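PDB 4FS7: uncharacterized protein from Bacteroides ovatus, which is of unknown function but, as an extracellular leucine-rich repeat protein of the BspA type, probably takes part in protein binding. Local coordinates for residues 153-158 with 175-180; 302-307 with 326-331. All blocks are in the same frame, centred on the assembly; numbering follows the deposited sequence.

Overall arrangement
Contact 1 and contact 2 belong to one elongated leucine-rich repeat solenoid, the first near the middle of the chain and the second towards its C-terminal end. Their centres are 38 Å apart and their nearest atoms about 28 Å, so they do not touch; along the chain they follow one another in series. Each joins neighbouring coils. In 153-158 with 175-180 two type II turns are bonded backbone to backbone, largely buried, the contact's centre about 9 Å from the centre of the chain. In 302-307 with 326-331, whose centre is about 31 Å from that of the chain, no direct hydrogen bond crosses and ordered waters bridge the coils beside a small apolar contact.

Contact 1: 153-158 with 175-180; sequences IGDEAF and TLHNGL
Two type II beta turns, Gly154 to Ala157 and His177 to Leu180, lie against each other on successive coils of the leucine-rich repeat solenoid, tied by backbone hydrogen bonds, Glu156 N to Asn178 O at 2.9 Å and, just past the first turn, Phe158 N to Leu180 O at 3.0 Å. Both bonds are bent at the hydrogen, by nearly the same amount (137° and 138°). A CA-H...O contact from Glu156 CA to Gly179 O adds to them; at Gly179, with its positive phi, a side chain would run into Glu156 CG. Leu180 fills the inner side: with CG anti to the backbone N (chi1 -175°), its CD1 turns back and presses on Ile153 CG2 at a tight 3.5 Å. The same methyl also meets Ala157 CB and the edge of the Phe158 ring, which in turn lies nearly parallel to that of Phe136. On the outer side His177 places one ring face against Ile153 O, 3.3 Å from the plane and displaced toward the rim. In the ring plane, 2.8 Å from His177 ND1, a water accepts from Asp155 N. An alanine in place of His177 would remove the ring and its water link, and would probably leave the turn at Asp155 less firmly held. A second water joins Ile153 O to His177 N, bridging the main chains. Glu156 OE1 forms a salt bridge with Lys137, while OE2 reaches Asn178 OD1 through another water. Asp155 OD1 rests against His177 CB and accepts a hydrogen bond from a water 2.6 Å away, which in turn accepts one from Asn178 N.

Contact 2: 302-307 with 326-331; sequences VKLLDS and DLPYLV
Asp326 meets strand 301-304 through water: one molecule donates to Val302 O and accepts from Asp326 N, and another lies between Leu304 O and Asp326 O. A third accepts from Leu304 N, 2.9 Å away, and lies within hydrogen-bonding distance of Asp326 O. Asp326 OD2 stays 5.1 Å from Lys303 NZ, with a water joining the two. Leu327 runs alongside Leu304, pointing the same way, and their methyls CD2 and CD1 meet at 4.0 Å; its backbone N is held by Asn349 OD1. Pro328, which has no N-H to give, packs instead: ring atom CD sits on Leu304 CB at 3.7 Å, and CG comes to 3.4 Å from Leu305 O. Here two neighbouring coils of the leucine-rich repeat solenoid meet at the end of strand 301-304, and Pro328 opens a type I beta turn closed by Val331 N to Pro328 O. Tyr329 takes the crowded first torsion (chi1 81°), which sets its ring with Leu330 CG over the centre of one face and Asp306 CB in plane at the edge. The Asp306 carboxylate is turned 78° from that ring, its OD2 3.8 Å from Tyr329 CE1, while OD1 accepts a hydrogen bond from a water that accepts from Tyr329 N. Leu330 N donates to a water that in turn donates to Asp306 O, 2.8 Å away. Ser353 OG hydrogen-bonds with both Tyr329 O and Val331 O, one hydroxyl serving two carbonyls.

Contact 1: 153-158 with 175-180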
ATOM      1  N   ILE A 153      12.518  -4.056  -7.434  1.00 11.39           N
ATOM      2  CA  ILE A 153      11.246  -4.686  -7.623  1.00 10.77           C
ATOM      3  C   ILE A 153      10.275  -3.601  -7.983  1.00 10.79           C
ATOM      4  O   ILE A 153      10.063  -2.659  -7.200  1.00 12.08           O
ATOM      5  CB  ILE A 153      10.760  -5.489  -6.392  1.00 11.50           C
ATOM      6  CG1 ILE A 153      11.778  -6.538  -5.959  1.00 12.31           C
ATOM      7  CG2 ILE A 153       9.418  -6.149  -6.696  1.00 13.57           C
ATOM      8  CD1 ILE A 153      11.420  -7.204  -4.625  1.00 15.70           C
ATOM      9  N   GLY A 154       9.695  -3.666  -9.177  1.00 10.35           N
ATOM     10  CA  GLY A 154       8.891  -2.577  -9.684  1.00 11.14           C
ATOM     11  C   GLY A 154       7.516  -2.429  -9.046  1.00 10.11           C
ATOM     12  O   GLY A 154       6.996  -3.309  -8.367  1.00 10.38           O
ATOM     13  N   ASP A 155       6.897  -1.278  -9.342  1.00 10.53           N
ATOM     14  CA  ASP A 155       5.575  -0.954  -8.871  1.00 10.79           C
ATOM     15  C   ASP A 155       4.618  -2.111  -9.083  1.00 10.44           C
ATOM     16  O   ASP A 155       4.582  -2.724 -10.168  1.00 10.64           O
ATOM     17  CB  ASP A 155       4.992   0.256  -9.650  1.00 12.16           C
ATOM     18  CG  ASP A 155       5.716   1.552  -9.444  1.00 13.75           C
ATOM     19  OD1 ASP A 155       6.644   1.612  -8.644  1.00 13.47           O
ATOM     20  OD2 ASP A 155       5.276   2.543 -10.093  1.00 19.37           O
ATOM     21  N   GLU A 156       3.810  -2.400  -8.063  1.00 10.33           N
ATOM     22  CA  GLU A 156       2.707  -3.351  -8.194  1.00 10.41           C
ATOM     23  C   GLU A 156       3.172  -4.748  -8.647  1.00  9.70           C
ATOM     24  O   GLU A 156       2.355  -5.537  -9.145  1.00 10.08           O
ATOM     25  CB  GLU A 156       1.597  -2.817  -9.105  1.00 12.16           C
ATOM     26  CG  GLU A 156       0.828  -1.647  -8.472  1.00 13.04           C
ATOM     27  CD  GLU A 156      -0.439  -1.272  -9.198  1.00 21.71           C
ATOM     28  OE1 GLU A 156      -0.960  -2.049 -10.027  1.00 28.70           O
ATOM     29  OE2 GLU A 156      -0.948  -0.162  -8.939  1.00 26.39           O
ATOM     30  N   ALA A 157       4.412  -5.120  -8.344  1.00  9.71           N
ATOM     31  CA  ALA A 157       4.915  -6.416  -8.825  1.00 10.87           C
ATOM     32  C   ALA A 157       4.140  -7.600  -8.271  1.00 10.33           C
ATOM     33  O   ALA A 157       4.021  -8.611  -8.956  1.00 11.18           O
ATOM     34  CB  ALA A 157       6.410  -6.552  -8.521  1.00 11.03           C
ATOM     35  N   PHE A 158       3.607  -7.477  -7.045  1.00  9.34           N
ATOM     36  CA  PHE A 158       2.846  -8.523  -6.392  1.00 10.41           C
ATOM     37  C   PHE A 158       1.437  -8.051  -6.067  1.00 10.76           C
ATOM     38  O   PHE A 158       0.773  -8.593  -5.179  1.00 13.19           O
ATOM     39  CB  PHE A 158       3.579  -9.034  -5.145  1.00 11.10           C
ATOM     40  CG  PHE A 158       4.887  -9.658  -5.487  1.00 11.91           C
ATOM     41  CD1 PHE A 158       4.893 -10.929  -6.025  1.00 12.07           C
ATOM     42  CD2 PHE A 158       6.090  -8.972  -5.341  1.00 14.57           C
ATOM     43  CE1 PHE A 158       6.069 -11.550  -6.415  1.00 14.78           C
ATOM     44  CE2 PHE A 158       7.286  -9.600  -5.720  1.00 14.20           C
ATOM     45  CZ  PHE A 158       7.238 -10.869  -6.271  1.00 15.62           C
ATOM     46  N   THR A 175      13.969   0.692  -0.518  1.00 11.32           N
ATOM     47  CA  THR A 175      12.722   1.332  -0.928  1.00 10.95           C
ATOM     48  C   THR A 175      11.738   0.277  -1.449  1.00 11.87           C
ATOM     49  O   THR A 175      12.113  -0.560  -2.275  1.00 12.81           O
ATOM     50  CB  THR A 175      12.961   2.339  -2.068  1.00 13.82           C
ATOM     51  OG1 THR A 175      13.934   3.307  -1.668  1.00 17.59           O
ATOM     52  CG2 THR A 175      11.684   3.012  -2.513  1.00 15.32           C
ATOM     53  N   LEU A 176      10.512   0.287  -0.940  1.00  9.88           N
ATOM     54  CA  LEU A 176       9.424  -0.523  -1.474  1.00  9.66           C
ATOM     55  C   LEU A 176       8.579   0.339  -2.402  1.00 10.35           C
ATOM     56  O   LEU A 176       8.083   1.396  -2.000  1.00 10.93           O
ATOM     57  CB  LEU A 176       8.550  -1.190  -0.397  1.00 10.56           C
ATOM     58  CG  LEU A 176       9.252  -2.067   0.633  1.00 11.17           C
ATOM     59  CD1 LEU A 176       8.275  -2.785   1.538  1.00 12.85           C
ATOM     60  CD2 LEU A 176      10.241  -3.009  -0.049  1.00 13.16           C
ATOM     61  N   HIS A 177       8.466  -0.090  -3.647  1.00 10.01           N
ATOM     62  CA  HIS A 177       7.802   0.680  -4.683  1.00 10.75           C
ATOM     63  C   HIS A 177       6.292   0.757  -4.534  1.00 10.29           C
ATOM     64  O   HIS A 177       5.668  -0.024  -3.811  1.00 10.79           O
ATOM     65  CB  HIS A 177       8.199   0.144  -6.070  1.00 11.29           C
ATOM     66  CG  HIS A 177       9.564   0.582  -6.502  1.00 12.31           C
ATOM     67  ND1 HIS A 177       9.870   0.823  -7.825  1.00 15.08           N
ATOM     68  CD2 HIS A 177      10.722   0.750  -5.809  1.00 15.03           C
ATOM     69  CE1 HIS A 177      11.153   1.163  -7.918  1.00 16.61           C
ATOM     70  NE2 HIS A 177      11.697   1.124  -6.713  1.00 15.83           N
ATOM     71  N   ASN A 178       5.737   1.720  -5.241  1.00  9.55           N
ATOM     72  CA  ASN A 178       4.309   1.992  -5.170  0.50  8.98           C
ATOM     73  C   ASN A 178       3.466   0.714  -5.412  1.00  9.60           C
ATOM     74  O   ASN A 178       3.685  -0.036  -6.361  1.00 10.51           O
ATOM     75  CB  ASN A 178       4.014   3.124  -6.174  0.50  9.14           C
ATOM     76  CG  ASN A 178       2.549   3.468  -6.302  0.50 10.10           C
ATOM     77  OD1 ASN A 178       1.702   2.600  -6.406  0.50 10.84           O
ATOM     78  ND2 ASN A 178       2.248   4.746  -6.278  0.50 12.12           N
ATOM     79  N   GLY A 179       2.521   0.460  -4.506  1.00  9.62           N
ATOM     80  CA  GLY A 179       1.547  -0.590  -4.706  1.00  9.57           C
ATOM     81  C   GLY A 179       2.119  -1.986  -4.751  1.00  9.44           C
ATOM     82  O   GLY A 179       1.402  -2.897  -5.164  1.00  9.69           O
ATOM     83  N   LEU A 180       3.323  -2.193  -4.225  1.00  9.38           N
ATOM     84  CA  LEU A 180       4.004  -3.483  -4.372  1.00  9.22           C
ATOM     85  C   LEU A 180       3.180  -4.672  -3.968  1.00  9.71           C
ATOM     86  O   LEU A 180       3.167  -5.707  -4.672  1.00 10.38           O
ATOM     87  CB  LEU A 180       5.266  -3.458  -3.546  1.00 11.02           C
ATOM     88  CG  LEU A 180       6.186  -4.658  -3.632  1.00 11.27           C
ATOM     89  CD1 LEU A 180       6.587  -4.970  -5.057  1.00 12.95           C
ATOM     90  CD2 LEU A 180       7.447  -4.389  -2.785  1.00 12.90           C
TER
HETATM   91  O   HOH W   1      10.097  -2.352  -4.392  1.00 12.36           O
HETATM   92  O   HOH W   2       7.453   3.447  -6.949  1.00 14.27           O
HETATM   93  O   HOH W   3       8.858   0.640 -10.471  1.00 16.11           O
HETATM   94  O   HOH W   4      -0.821   1.548  -6.692  1.00 24.42           O

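Contact 2: 302-307 with 326-331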
ATOM      1  N   VAL A 302      -8.941  10.920  23.531  1.00 11.18           N
ATOM      2  CA  VAL A 302      -7.979  11.679  22.749  1.00 11.16           C
ATOM      3  C   VAL A 302      -7.075  12.474  23.656  1.00 13.08           C
ATOM      4  O   VAL A 302      -7.542  13.378  24.381  1.00 15.22           O
ATOM      5  CB  VAL A 302      -8.665  12.635  21.742  1.00 11.87           C
ATOM      6  CG1 VAL A 302      -7.607  13.429  20.978  1.00 13.33           C
ATOM      7  CG2 VAL A 302      -9.600  11.895  20.808  1.00 12.66           C
ATOM      8  N   LYS A 303      -5.803  12.091  23.690  1.00 10.53           N
ATOM      9  CA  LYS A 303      -4.773  12.829  24.393  1.00 10.39           C
ATOM     10  C   LYS A 303      -3.953  13.645  23.430  1.00 10.79           C
ATOM     11  O   LYS A 303      -3.185  13.091  22.643  1.00 12.75           O
ATOM     12  CB  LYS A 303      -3.897  11.891  25.226  1.00 12.66           C
ATOM     13  CG  LYS A 303      -2.705  12.622  25.880  1.00 16.55           C
ATOM     14  CD  LYS A 303      -3.120  13.590  26.931  1.00 19.94           C
ATOM     15  CE  LYS A 303      -1.906  14.422  27.427  1.00 23.05           C
ATOM     16  NZ  LYS A 303      -2.292  15.357  28.561  1.00 27.26           N
ATOM     17  N   LEU A 304      -4.149  14.954  23.453  1.00 11.72           N
ATOM     18  CA  LEU A 304      -3.339  15.918  22.710  1.00 11.38           C
ATOM     19  C   LEU A 304      -2.235  16.432  23.610  1.00 12.29           C
ATOM     20  O   LEU A 304      -2.513  17.004  24.655  1.00 13.10           O
ATOM     21  CB  LEU A 304      -4.178  17.089  22.175  1.00 11.86           C
ATOM     22  CG  LEU A 304      -5.329  16.695  21.262  1.00 12.42           C
ATOM     23  CD1 LEU A 304      -6.092  17.993  20.850  1.00 16.61           C
ATOM     24  CD2 LEU A 304      -4.870  15.860  20.039  1.00 14.50           C
ATOM     25  N   LEU A 305      -0.986  16.206  23.233  1.00 11.96           N
ATOM     26  CA  LEU A 305       0.142  16.677  24.014  1.00 12.46           C
ATOM     27  C   LEU A 305       0.288  18.202  23.934  1.00 12.64           C
ATOM     28  O   LEU A 305      -0.311  18.828  23.069  1.00 12.10           O
ATOM     29  CB  LEU A 305       1.420  15.972  23.576  1.00 12.81           C
ATOM     30  CG  LEU A 305       1.378  14.423  23.743  1.00 17.47           C
ATOM     31  CD1 LEU A 305       2.675  13.820  23.191  1.00 19.99           C
ATOM     32  CD2 LEU A 305       1.075  13.942  25.132  1.00 21.68           C
ATOM     33  N   ASP A 306       1.036  18.791  24.877  1.00 13.48           N
ATOM     34  CA  ASP A 306       1.219  20.225  24.965  1.00 13.35           C
ATOM     35  C   ASP A 306       1.854  20.806  23.730  1.00 12.95           C
ATOM     36  O   ASP A 306       1.824  22.017  23.520  1.00 14.34           O
ATOM     37  CB  ASP A 306       2.062  20.583  26.188  1.00 15.51           C
ATOM     38  CG  ASP A 306       1.385  20.336  27.508  1.00 19.15           C
ATOM     39  OD1 ASP A 306       0.151  20.065  27.568  1.00 19.46           O
ATOM     40  OD2 ASP A 306       2.139  20.449  28.519  1.00 21.61           O
ATOM     41  N   SER A 307       2.506  19.962  22.941  1.00 13.27           N
ATOM     42  CA  SER A 307       3.118  20.372  21.685  1.00 13.94           C
ATOM     43  C   SER A 307       2.087  20.647  20.572  1.00 14.06           C
ATOM     44  O   SER A 307       2.454  21.207  19.559  1.00 14.35           O
ATOM     45  CB  SER A 307       4.115  19.299  21.221  1.00 13.77           C
ATOM     46  OG  SER A 307       3.565  17.994  21.327  1.00 14.53           O
ATOM     47  N   ASP A 326      -9.668  17.447  26.092  1.00 14.83           N
ATOM     48  CA  ASP A 326      -8.871  18.473  26.765  1.00 14.66           C
ATOM     49  C   ASP A 326      -7.958  19.073  25.736  1.00 14.82           C
ATOM     50  O   ASP A 326      -7.038  18.421  25.241  1.00 17.67           O
ATOM     51  CB  ASP A 326      -8.134  17.831  27.941  1.00 16.81           C
ATOM     52  CG  ASP A 326      -7.259  18.798  28.731  1.00 22.54           C
ATOM     53  OD1 ASP A 326      -7.526  19.999  28.722  1.00 24.34           O
ATOM     54  OD2 ASP A 326      -6.316  18.308  29.396  1.00 30.61           O
ATOM     55  N   LEU A 327      -8.227  20.309  25.365  1.00 14.06           N
ATOM     56  CA  LEU A 327      -7.374  21.051  24.426  1.00 14.23           C
ATOM     57  C   LEU A 327      -6.204  21.587  25.224  1.00 15.56           C
ATOM     58  O   LEU A 327      -6.405  22.215  26.272  1.00 17.11           O
ATOM     59  CB  LEU A 327      -8.132  22.188  23.765  1.00 14.74           C
ATOM     60  CG  LEU A 327      -9.289  21.758  22.847  1.00 14.95           C
ATOM     61  CD1 LEU A 327      -9.813  23.008  22.116  1.00 14.54           C
ATOM     62  CD2 LEU A 327      -8.896  20.643  21.894  1.00 18.08           C
ATOM     63  N   PRO A 328      -4.983  21.351  24.757  1.00 13.44           N
ATOM     64  CA  PRO A 328      -3.846  21.737  25.572  1.00 14.45           C
ATOM     65  C   PRO A 328      -3.597  23.231  25.554  1.00 13.91           C
ATOM     66  O   PRO A 328      -4.139  24.004  24.728  1.00 14.01           O
ATOM     67  CB  PRO A 328      -2.681  20.943  24.959  1.00 15.83           C
ATOM     68  CG  PRO A 328      -3.093  20.724  23.556  1.00 16.88           C
ATOM     69  CD  PRO A 328      -4.585  20.505  23.623  1.00 14.94           C
ATOM     70  N   TYR A 329      -2.735  23.640  26.472  1.00 15.04           N
ATOM     71  CA  TYR A 329      -2.721  25.027  26.882  1.00 14.73           C
ATOM     72  C   TYR A 329      -2.192  26.056  25.913  1.00 14.71           C
ATOM     73  O   TYR A 329      -2.319  27.258  26.182  1.00 18.87           O
ATOM     74  CB  TYR A 329      -2.056  25.198  28.259  1.00 16.90           C
ATOM     75  CG  TYR A 329      -0.546  25.222  28.252  1.00 16.98           C
ATOM     76  CD1 TYR A 329       0.187  24.106  27.913  1.00 16.75           C
ATOM     77  CD2 TYR A 329       0.154  26.369  28.573  1.00 18.29           C
ATOM     78  CE1 TYR A 329       1.568  24.129  27.882  1.00 19.37           C
ATOM     79  CE2 TYR A 329       1.573  26.413  28.549  1.00 19.49           C
ATOM     80  CZ  TYR A 329       2.280  25.271  28.233  1.00 17.42           C
ATOM     81  OH  TYR A 329       3.662  25.283  28.199  1.00 20.95           O
ATOM     82  N   LEU A 330      -1.612  25.623  24.790  1.00 13.99           N
ATOM     83  CA  LEU A 330      -1.094  26.533  23.775  1.00 14.04           C
ATOM     84  C   LEU A 330      -1.835  26.414  22.418  1.00 13.34           C
ATOM     85  O   LEU A 330      -1.367  26.945  21.406  1.00 14.99           O
ATOM     86  CB  LEU A 330       0.422  26.338  23.611  1.00 16.34           C
ATOM     87  CG  LEU A 330       1.234  26.681  24.859  1.00 17.62           C
ATOM     88  CD1 LEU A 330       2.667  26.180  24.680  1.00 19.92           C
ATOM     89  CD2 LEU A 330       1.217  28.206  25.076  1.00 21.46           C
ATOM     90  N   VAL A 331      -2.966  25.734  22.389  1.00 12.27           N
ATOM     91  CA  VAL A 331      -3.744  25.658  21.129  1.00 10.51           C
ATOM     92  C   VAL A 331      -4.134  27.055  20.648  1.00 10.94           C
ATOM     93  O   VAL A 331      -4.683  27.852  21.414  1.00 12.04           O
ATOM     94  CB  VAL A 331      -4.927  24.724  21.272  1.00 11.19           C
ATOM     95  CG1 VAL A 331      -5.804  24.771  19.963  1.00 14.88           C
ATOM     96  CG2 VAL A 331      -4.515  23.280  21.473  1.00 15.36           C
TER
HETATM   97  O   HOH W   5      -8.860  14.598  26.519  1.00 17.61           O
HETATM   98  O   HOH W   6      -6.267  15.929  25.191  1.00 21.30           O
HETATM   99  O   HOH W   7      -4.940  16.180  28.193  1.00 35.30           O
HETATM  100  O   HOH W   8      -4.405  18.013  26.404  1.00 30.31           O
HETATM  101  O   HOH W   9      -0.733  23.207  23.433  1.00 13.64           O
HETATM  102  O   HOH W  10      -1.996  21.554  28.456  1.00 22.41           O